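Local coordinates for protein probable 2-oxoglutarate-dependent dioxygenase At5g05600 (Arabidopsis thaliana, PDB 6LSV) that oxidises the plant hormone jasmonate to 12-hydroxyjasmonate, using iron, 2-oxoglutarate and molecular oxygen, in the defence response to pathogens and herbivores, at residues P303-P308 with T328-R333; K193-F198 with F299-K304; I309-E314 with P322-M327. All blocks are in the same frame, centred on the assembly; numbering follows the deposited sequence.

Interaction 1. Residues P303-P308 with T328-R333. With JAA ({(1R,2R)-3-oxo-2-[(2Z)-pent-2-en-1-yl]cyclopentyl}acetic acid), chain D.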
# COMPACT_ATOMS: atom_id res chain seq x y z
N PRO A 303 -2.47 -4.93 12.00
CA PRO A 303 -2.68 -5.58 13.30
C PRO A 303 -1.67 -6.69 13.51
O PRO A 303 -1.17 -7.29 12.56
CB PRO A 303 -4.10 -6.13 13.20
CG PRO A 303 -4.36 -6.28 11.74
CD PRO A 303 -3.58 -5.19 11.06
N LYS A 304 -1.36 -6.95 14.78
CA LYS A 304 -0.56 -8.11 15.15
C LYS A 304 -1.06 -9.35 14.42
O LYS A 304 -2.25 -9.68 14.48
CB LYS A 304 -0.61 -8.30 16.66
CG LYS A 304 0.42 -9.25 17.23
CD LYS A 304 0.43 -9.18 18.76
CE LYS A 304 1.37 -10.22 19.35
NZ LYS A 304 1.01 -11.60 18.93
N SER A 305 -0.14 -10.04 13.73
CA SER A 305 -0.53 -10.96 12.66
C SER A 305 -1.19 -12.25 13.15
O SER A 305 -1.82 -12.95 12.34
CB SER A 305 0.69 -11.30 11.79
OG SER A 305 1.84 -11.57 12.58
N ASP A 306 -1.08 -12.60 14.43
CA ASP A 306 -1.75 -13.80 14.92
C ASP A 306 -3.05 -13.50 15.65
O ASP A 306 -3.69 -14.43 16.16
CB ASP A 306 -0.81 -14.62 15.81
CG ASP A 306 -0.14 -13.78 16.89
OD1 ASP A 306 -0.51 -12.60 17.06
OD2 ASP A 306 0.76 -14.31 17.58
N ILE A 307 -3.46 -12.24 15.72
CA ILE A 307 -4.74 -11.87 16.31
C ILE A 307 -5.85 -12.21 15.33
O ILE A 307 -5.82 -11.74 14.18
CB ILE A 307 -4.78 -10.38 16.68
CG1 ILE A 307 -3.79 -10.06 17.80
CG2 ILE A 307 -6.19 -9.97 17.07
CD1 ILE A 307 -3.86 -8.61 18.26
N PRO A 308 -6.84 -13.01 15.72
CA PRO A 308 -8.00 -13.24 14.84
C PRO A 308 -8.79 -11.95 14.67
O PRO A 308 -9.33 -11.41 15.64
CB PRO A 308 -8.80 -14.32 15.58
CG PRO A 308 -7.84 -14.95 16.53
CD PRO A 308 -6.86 -13.87 16.91
N THR A 328 -6.93 -14.51 11.23
CA THR A 328 -5.73 -13.76 11.52
C THR A 328 -5.21 -13.08 10.26
O THR A 328 -5.53 -13.48 9.13
CB THR A 328 -4.64 -14.66 12.11
OG1 THR A 328 -4.14 -15.53 11.08
CG2 THR A 328 -5.19 -15.49 13.25
N PHE A 329 -4.40 -12.03 10.45
CA PHE A 329 -3.76 -11.39 9.32
C PHE A 329 -2.68 -12.27 8.71
O PHE A 329 -2.36 -12.12 7.52
CB PHE A 329 -3.18 -10.04 9.73
CG PHE A 329 -2.61 -9.26 8.58
CD1 PHE A 329 -3.37 -9.02 7.45
CD2 PHE A 329 -1.31 -8.77 8.63
CE1 PHE A 329 -2.85 -8.30 6.38
CE2 PHE A 329 -0.79 -8.06 7.57
CZ PHE A 329 -1.56 -7.82 6.44
N ASP A 330 -2.11 -13.19 9.49
CA ASP A 330 -1.18 -14.17 8.94
C ASP A 330 -1.87 -15.05 7.90
O ASP A 330 -1.29 -15.35 6.85
CB ASP A 330 -0.60 -15.03 10.06
CG ASP A 330 0.68 -14.45 10.61
OD1 ASP A 330 1.34 -13.67 9.89
OD2 ASP A 330 1.02 -14.77 11.77
N GLN A 331 -3.10 -15.48 8.19
CA GLN A 331 -3.85 -16.27 7.21
C GLN A 331 -4.29 -15.41 6.04
O GLN A 331 -4.24 -15.84 4.88
CB GLN A 331 -5.07 -16.91 7.87
CG GLN A 331 -4.79 -18.18 8.65
CD GLN A 331 -5.62 -18.27 9.91
OE1 GLN A 331 -6.82 -18.00 9.90
NE2 GLN A 331 -4.99 -18.67 11.01
N TYR A 332 -4.73 -14.18 6.32
CA TYR A 332 -5.32 -13.34 5.28
C TYR A 332 -4.29 -12.94 4.24
O TYR A 332 -4.56 -13.01 3.03
CB TYR A 332 -5.96 -12.11 5.92
CG TYR A 332 -6.82 -11.30 4.97
CD1 TYR A 332 -6.26 -10.39 4.09
CD2 TYR A 332 -8.20 -11.46 4.96
CE1 TYR A 332 -7.04 -9.66 3.23
CE2 TYR A 332 -8.99 -10.73 4.10
CZ TYR A 332 -8.41 -9.83 3.24
OH TYR A 332 -9.19 -9.11 2.38
N ARG A 333 -3.11 -12.50 4.68
CA ARG A 333 -2.13 -11.96 3.75
C ARG A 333 -1.64 -12.98 2.73
O ARG A 333 -1.04 -12.59 1.73
CB ARG A 333 -0.95 -11.38 4.53
CG ARG A 333 -0.03 -12.45 5.10
CD ARG A 333 0.72 -11.92 6.29
NE ARG A 333 1.29 -10.61 6.03
CZ ARG A 333 1.99 -9.92 6.92
NH1 ARG A 333 2.19 -10.42 8.13
NH2 ARG A 333 2.48 -8.72 6.60
O01 JAA D . 4.49 -6.64 -1.51
O02 JAA D . 1.85 -7.81 4.16
O03 JAA D . 1.79 -9.84 3.38
C04 JAA D . 2.79 -7.59 1.25
C05 JAA D . 2.68 -7.13 -0.31
C06 JAA D . 3.81 -8.76 1.21
C07 JAA D . 4.46 -8.66 -0.01
C08 JAA D . 3.90 -7.31 -0.74
C09 JAA D . 2.26 -5.60 -0.44
C10 JAA D . 1.53 -8.05 1.76
C11 JAA D . 0.74 -5.47 -0.45
C12 JAA D . 1.74 -8.59 3.18
C13 JAA D . 0.11 -4.74 -1.36
C14 JAA D . 0.88 -3.99 -2.44
C15 JAA D . 0.30 -4.35 -3.81

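Interaction 2. Residues K193-F198 with F299-K304. With JAA ({(1R,2R)-3-oxo-2-[(2Z)-pent-2-en-1-yl]cyclopentyl}acetic acid), chain D.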
# COMPACT_ATOMS: atom_id res chain seq x y z
N LYS A 193 -9.82 2.32 20.62
CA LYS A 193 -10.40 1.00 20.36
C LYS A 193 -9.67 0.28 19.23
O LYS A 193 -9.41 -0.92 19.32
CB LYS A 193 -11.89 1.15 20.05
CG LYS A 193 -12.62 -0.17 19.81
CD LYS A 193 -12.39 -1.18 20.93
CE LYS A 193 -12.96 -0.70 22.26
NZ LYS A 193 -12.75 -1.69 23.36
N PHE A 194 -9.33 1.00 18.15
CA PHE A 194 -8.59 0.37 17.05
C PHE A 194 -7.21 -0.07 17.50
O PHE A 194 -6.78 -1.20 17.24
CB PHE A 194 -8.48 1.33 15.86
CG PHE A 194 -9.66 1.30 14.94
CD1 PHE A 194 -10.89 0.83 15.38
CD2 PHE A 194 -9.55 1.75 13.64
CE1 PHE A 194 -11.98 0.81 14.53
CE2 PHE A 194 -10.64 1.73 12.79
CZ PHE A 194 -11.85 1.26 13.23
N GLN A 195 -6.48 0.83 18.18
CA GLN A 195 -5.17 0.47 18.70
C GLN A 195 -5.25 -0.76 19.59
O GLN A 195 -4.32 -1.59 19.60
CB GLN A 195 -4.57 1.64 19.49
CG GLN A 195 -3.07 1.55 19.65
CD GLN A 195 -2.35 1.78 18.35
OE1 GLN A 195 -2.60 2.77 17.66
NE2 GLN A 195 -1.46 0.86 17.99
N GLU A 196 -6.35 -0.91 20.32
CA GLU A 196 -6.58 -2.11 21.12
C GLU A 196 -6.73 -3.33 20.22
O GLU A 196 -6.04 -4.34 20.41
CB GLU A 196 -7.84 -1.91 21.97
CG GLU A 196 -7.83 -2.57 23.32
CD GLU A 196 -9.12 -2.30 24.08
OE1 GLU A 196 -10.07 -3.10 23.93
OE2 GLU A 196 -9.20 -1.28 24.80
N ALA A 197 -7.61 -3.25 19.22
CA ALA A 197 -7.89 -4.40 18.37
C ALA A 197 -6.66 -4.85 17.59
O ALA A 197 -6.53 -6.04 17.28
CB ALA A 197 -9.03 -4.07 17.41
N PHE A 198 -5.76 -3.92 17.26
CA PHE A 198 -4.56 -4.25 16.51
C PHE A 198 -3.50 -4.94 17.35
O PHE A 198 -2.51 -5.43 16.79
CB PHE A 198 -3.95 -2.99 15.91
CG PHE A 198 -4.57 -2.56 14.61
CD1 PHE A 198 -5.95 -2.53 14.46
CD2 PHE A 198 -3.77 -2.15 13.56
CE1 PHE A 198 -6.52 -2.11 13.27
CE2 PHE A 198 -4.33 -1.73 12.37
CZ PHE A 198 -5.71 -1.71 12.23
N PHE A 299 3.62 2.64 3.18
CA PHE A 299 3.80 2.21 4.56
C PHE A 299 2.54 1.50 5.02
O PHE A 299 1.43 2.05 4.91
CB PHE A 299 4.11 3.42 5.45
CG PHE A 299 4.17 3.11 6.92
CD1 PHE A 299 3.05 3.24 7.72
CD2 PHE A 299 5.36 2.70 7.50
CE1 PHE A 299 3.11 2.97 9.07
CE2 PHE A 299 5.43 2.42 8.85
CZ PHE A 299 4.30 2.55 9.64
N PHE A 300 2.70 0.28 5.53
CA PHE A 300 1.57 -0.55 5.96
C PHE A 300 1.55 -0.62 7.48
O PHE A 300 2.54 -1.03 8.10
CB PHE A 300 1.67 -1.95 5.36
CG PHE A 300 1.77 -1.98 3.86
CD1 PHE A 300 0.75 -1.48 3.07
CD2 PHE A 300 2.89 -2.51 3.24
CE1 PHE A 300 0.85 -1.50 1.68
CE2 PHE A 300 2.99 -2.54 1.87
CZ PHE A 300 1.97 -2.04 1.08
N TYR A 301 0.43 -0.22 8.07
CA TYR A 301 0.20 -0.29 9.51
C TYR A 301 -0.79 -1.42 9.76
O TYR A 301 -1.97 -1.31 9.41
CB TYR A 301 -0.32 1.04 10.04
CG TYR A 301 -0.28 1.18 11.54
CD1 TYR A 301 0.91 1.44 12.21
CD2 TYR A 301 -1.44 1.07 12.29
CE1 TYR A 301 0.94 1.58 13.58
CE2 TYR A 301 -1.42 1.21 13.66
CZ TYR A 301 -0.23 1.46 14.30
OH TYR A 301 -0.20 1.59 15.67
N ASN A 302 -0.31 -2.50 10.37
CA ASN A 302 -1.10 -3.72 10.37
C ASN A 302 -1.38 -4.20 11.79
O ASN A 302 -0.61 -3.91 12.71
CB ASN A 302 -0.37 -4.83 9.60
CG ASN A 302 -0.14 -4.46 8.15
OD1 ASN A 302 -0.98 -3.81 7.52
ND2 ASN A 302 1.00 -4.88 7.61
N PRO A 303 -2.47 -4.93 12.00
CA PRO A 303 -2.68 -5.58 13.30
C PRO A 303 -1.67 -6.69 13.51
O PRO A 303 -1.17 -7.29 12.56
CB PRO A 303 -4.10 -6.13 13.20
CG PRO A 303 -4.36 -6.28 11.74
CD PRO A 303 -3.58 -5.19 11.06
N LYS A 304 -1.36 -6.95 14.78
CA LYS A 304 -0.56 -8.11 15.15
C LYS A 304 -1.06 -9.35 14.42
O LYS A 304 -2.25 -9.68 14.48
CB LYS A 304 -0.61 -8.30 16.66
CG LYS A 304 0.42 -9.25 17.23
CD LYS A 304 0.43 -9.18 18.76
CE LYS A 304 1.37 -10.22 19.35
NZ LYS A 304 1.01 -11.60 18.93
O01 JAA D . 4.49 -6.64 -1.51
O02 JAA D . 1.85 -7.81 4.16
O03 JAA D . 1.79 -9.84 3.38
C04 JAA D . 2.79 -7.59 1.25
C05 JAA D . 2.68 -7.13 -0.31
C06 JAA D . 3.81 -8.76 1.21
C07 JAA D . 4.46 -8.66 -0.01
C08 JAA D . 3.90 -7.31 -0.74
C09 JAA D . 2.26 -5.60 -0.44
C10 JAA D . 1.53 -8.05 1.76
C11 JAA D . 0.74 -5.47 -0.45
C12 JAA D . 1.74 -8.59 3.18
C13 JAA D . 0.11 -4.74 -1.36
C14 JAA D . 0.88 -3.99 -2.44
C15 JAA D . 0.30 -4.35 -3.81

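Interaction 3. Residues I309-E314 with P322-M327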
# COMPACT_ATOMS: atom_id res chain seq x y z
N ILE A 309 -8.84 -11.46 13.44
CA ILE A 309 -9.52 -10.22 13.12
C ILE A 309 -10.97 -10.53 12.76
O ILE A 309 -11.24 -11.42 11.94
CB ILE A 309 -8.81 -9.49 11.96
CG1 ILE A 309 -7.42 -9.04 12.38
CG2 ILE A 309 -9.65 -8.32 11.47
CD1 ILE A 309 -7.41 -8.11 13.57
N GLN A 310 -11.89 -9.81 13.37
CA GLN A 310 -13.31 -9.95 13.06
C GLN A 310 -13.98 -8.61 13.32
O GLN A 310 -13.39 -7.72 13.94
CB GLN A 310 -13.96 -11.06 13.89
CG GLN A 310 -13.72 -10.98 15.39
CD GLN A 310 -14.47 -12.05 16.14
OE1 GLN A 310 -15.64 -12.31 15.87
NE2 GLN A 310 -13.80 -12.70 17.09
N PRO A 311 -15.21 -8.43 12.83
CA PRO A 311 -15.94 -7.18 13.13
C PRO A 311 -16.01 -6.91 14.62
O PRO A 311 -16.30 -7.80 15.42
CB PRO A 311 -17.32 -7.44 12.53
CG PRO A 311 -17.08 -8.41 11.43
CD PRO A 311 -15.93 -9.27 11.86
N LEU A 312 -15.73 -5.67 14.99
CA LEU A 312 -15.78 -5.28 16.40
C LEU A 312 -17.16 -5.56 16.97
O LEU A 312 -18.18 -5.32 16.31
CB LEU A 312 -15.41 -3.81 16.56
CG LEU A 312 -13.96 -3.43 16.31
CD1 LEU A 312 -13.82 -1.93 16.06
CD2 LEU A 312 -13.08 -3.87 17.47
N GLN A 313 -17.20 -6.09 18.19
CA GLN A 313 -18.47 -6.44 18.80
C GLN A 313 -19.31 -5.20 19.09
O GLN A 313 -20.55 -5.29 19.10
CB GLN A 313 -18.25 -7.25 20.07
CG GLN A 313 -17.36 -6.56 21.09
CD GLN A 313 -16.92 -7.51 22.19
OE1 GLN A 313 -17.06 -8.73 22.06
NE2 GLN A 313 -16.40 -6.96 23.28
N GLU A 314 -18.67 -4.05 19.31
CA GLU A 314 -19.40 -2.82 19.60
C GLU A 314 -20.31 -2.42 18.45
O GLU A 314 -21.34 -1.77 18.67
CB GLU A 314 -18.42 -1.69 19.90
CG GLU A 314 -17.80 -1.72 21.29
CD GLU A 314 -16.58 -2.62 21.37
OE1 GLU A 314 -16.31 -3.35 20.39
OE2 GLU A 314 -15.89 -2.59 22.41
N PRO A 322 -22.43 -9.43 12.24
CA PRO A 322 -21.04 -9.40 11.76
C PRO A 322 -20.94 -10.02 10.37
O PRO A 322 -21.41 -11.13 10.14
CB PRO A 322 -20.29 -10.22 12.81
CG PRO A 322 -21.34 -11.14 13.37
CD PRO A 322 -22.60 -10.33 13.39
N LEU A 323 -20.31 -9.29 9.45
CA LEU A 323 -20.28 -9.66 8.05
C LEU A 323 -19.10 -10.55 7.66
O LEU A 323 -19.06 -11.03 6.53
CB LEU A 323 -20.28 -8.41 7.17
CG LEU A 323 -21.58 -7.61 7.14
CD1 LEU A 323 -21.31 -6.14 6.81
CD2 LEU A 323 -22.56 -8.21 6.14
N TYR A 324 -18.14 -10.77 8.56
CA TYR A 324 -16.96 -11.57 8.25
C TYR A 324 -16.62 -12.50 9.41
O TYR A 324 -16.72 -12.09 10.58
CB TYR A 324 -15.73 -10.70 7.94
CG TYR A 324 -15.97 -9.56 6.97
CD1 TYR A 324 -16.44 -8.33 7.41
CD2 TYR A 324 -15.69 -9.70 5.62
CE1 TYR A 324 -16.65 -7.28 6.53
CE2 TYR A 324 -15.89 -8.66 4.73
CZ TYR A 324 -16.37 -7.45 5.19
OH TYR A 324 -16.57 -6.41 4.32
N PRO A 325 -16.22 -13.73 9.12
CA PRO A 325 -15.75 -14.63 10.18
C PRO A 325 -14.37 -14.22 10.65
O PRO A 325 -13.68 -13.43 9.99
CB PRO A 325 -15.72 -16.00 9.48
CG PRO A 325 -15.53 -15.67 8.04
CD PRO A 325 -16.31 -14.41 7.82
N PRO A 326 -13.92 -14.73 11.80
CA PRO A 326 -12.58 -14.38 12.29
C PRO A 326 -11.48 -15.02 11.46
O PRO A 326 -11.60 -16.16 11.01
CB PRO A 326 -12.58 -14.91 13.73
CG PRO A 326 -13.61 -16.00 13.72
CD PRO A 326 -14.68 -15.52 12.79
N MET A 327 -10.40 -14.26 11.25
CA MET A 327 -9.24 -14.76 10.52
C MET A 327 -8.05 -13.88 10.87
O MET A 327 -8.14 -12.65 10.83
CB MET A 327 -9.48 -14.75 9.01
CG MET A 327 -8.31 -15.26 8.18
SD MET A 327 -8.58 -15.17 6.40
CE MET A 327 -9.28 -16.78 6.06
O HOH W 1 -11.23 -11.47 9.49

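Interaction 1. Residues P303-P308 with T328-R333
Ser305 sits against the carboxylate of Asp330 and is held mainly through its backbone: Asp330 N donates to Ser305 O at 2.9 Å. The same carboxylate lies beside CB and OG of the serine, and OG gives a weak hydrogen bond of 3.4 Å to Asp330 OD2. Beside this pair, the methyl CG2 of Thr328 packs against the carbonyl of Asp306, while Thr328 CA approaches Ile307 O at 3.3 Å in a CA-H...O contact. The other branch of the threonine turns toward the helix: OG1 accepts from Gln331 N at 3.1 Å, which makes Thr328 the N-cap of the short helix 329-332. Facing it, residues 304-307 form a type I turn, within which Lys304 NZ and Asp306 OD1 form a salt bridge. The helix start thus lies on the turn that follows strand 294-302 of the double-stranded beta-helix core, and the chain from it leads directly to Arg333 of the jasmonate pocket. Phe329 has CG anti to the backbone N (chi1 -175°), and its CB lies near the ring of Pro303. Its CE2 stands 3.4 Å from the plane of the Arg333 guanidinium, over the centre of that group, while Arg333 CB lies over one face of the phenylalanine ring, toward the rim. The flat cation therefore rests on the aromatic residue as it reaches the substrate. Two of its nitrogens grip the jasmonate carboxylate, Arg333 NE bonding to O03 at 2.8 Å and NH2 to O02 at 2.7 Å, the latter nearly straight at 172°. Asp330 OD1 lies in the guanidinium plane at another edge, 3.8 Å from Arg333 NH1, a long salt bridge that may partly balance the arginine's charge. Arg208 and Arg337 also donate hydrogen bonds to the bound jasmonate.

Interaction 2. Residues K193-F198 with F299-K304
Gln195 and Tyr301 meet through their polar ends, the side chains crossing at about a right angle. Gln195 CG is anti to the backbone N, and a bend at chi2 (70°) turns the amide carbon toward the strand. NE2 then donates to Tyr301 OH at 2.7 Å; the hydroxyl lies in the amide plane, while the amide and phenol planes are 70° apart. Gly200 O is a second acceptor for the same NE2. Nearer the helix end, Phe198 CG is anti to the carbonyl carbon (chi1 -83°), which sets the ring against Pro303. Pro303 CB lies over one face of this ring in a CH-pi contact, 4.1 Å from the centroid. In the plane of the ring, Tyr301 O meets the edge, and Phe198 CE2 touches Tyr301 CD2 at 4.0 Å. The backbone closes the contact where Lys304 N donates to Phe198 O at 2.8 Å. Strand 294-302 is a central strand of the double-stranded beta-helix of 2-oxoglutarate oxygenases: Tyr301 faces Ser176 of helix 161-186, whereas Phe300 places CZ 3.9 Å from C09 of jasmonate, lining the substrate pocket.

Interaction 3. Residues I309-E314 with P322-M327
Ile309 and Met327 form one antiparallel, hydrogen-bonded pair in which each backbone satisfies the other. Ile309 N donates to Met327 O, and Met327 N donates back to Ile309 O, both at 3.0 Å. Ile309 O also faces Pro326 CA at 3.3 Å, a CA-H...O contact alongside the stronger N-H bond. A water lies near Ile309 O and Pro325 O, but its separation from the isoleucine oxygen is too short for the bond to be other than doubtful. Beyond this pair the contact turns mainly apolar, and four of the residues there, Pro311, Pro322, Pro325 and Pro326, are prolines, which lack an N-H. Gln310 lays the base of its side chain obliquely across Pro326, CB to CB 4.1 Å. Pro311 CG touches Pro322 CB at 3.9 Å and meets the edge of the Tyr324 ring at CD1, 4.1 Å away. At the far end of that ring, the tyrosine hydroxyl is satisfied outside the two segments, by Ser277 OG and Gln272 NE2. Leu323 N is likewise taken up, by Asn276 OD1. The paired ends belong to the small two-stranded sheet of 308-309 and 327-328, with the segments running in nearly opposite directions. Helix 269-274 packs against them: its Ile273 touches Ile309, Pro311 and Tyr324, while Leu312 packs on Phe194 and Ala197 of helix 193-197.

How the interactions relate
The three contacts lie on the same side of the chain's centre, 10 to 14 Å apart between centres. Interaction 2 brings helix 193-197 to the end of core strand 294-302; Pro303 and Lys304 then pass directly into interaction 1, while interaction 3 occupies the excursion between the two halves of interaction 1. Helix 269-274 is a common neighbour, touched by residues of all three. Ile309 CD1 packs on Pro303 CB at 3.9 Å, and Phe329 CE2 lies 3.6 Å from Asn302 ND2, joining the outer segments to the core. Interactions 1 and 2 both reach jasmonate: Phe300 comes from the core strand, and the chain returning from the small sheet brings Arg333, just after residues 329-332, beside the pocket.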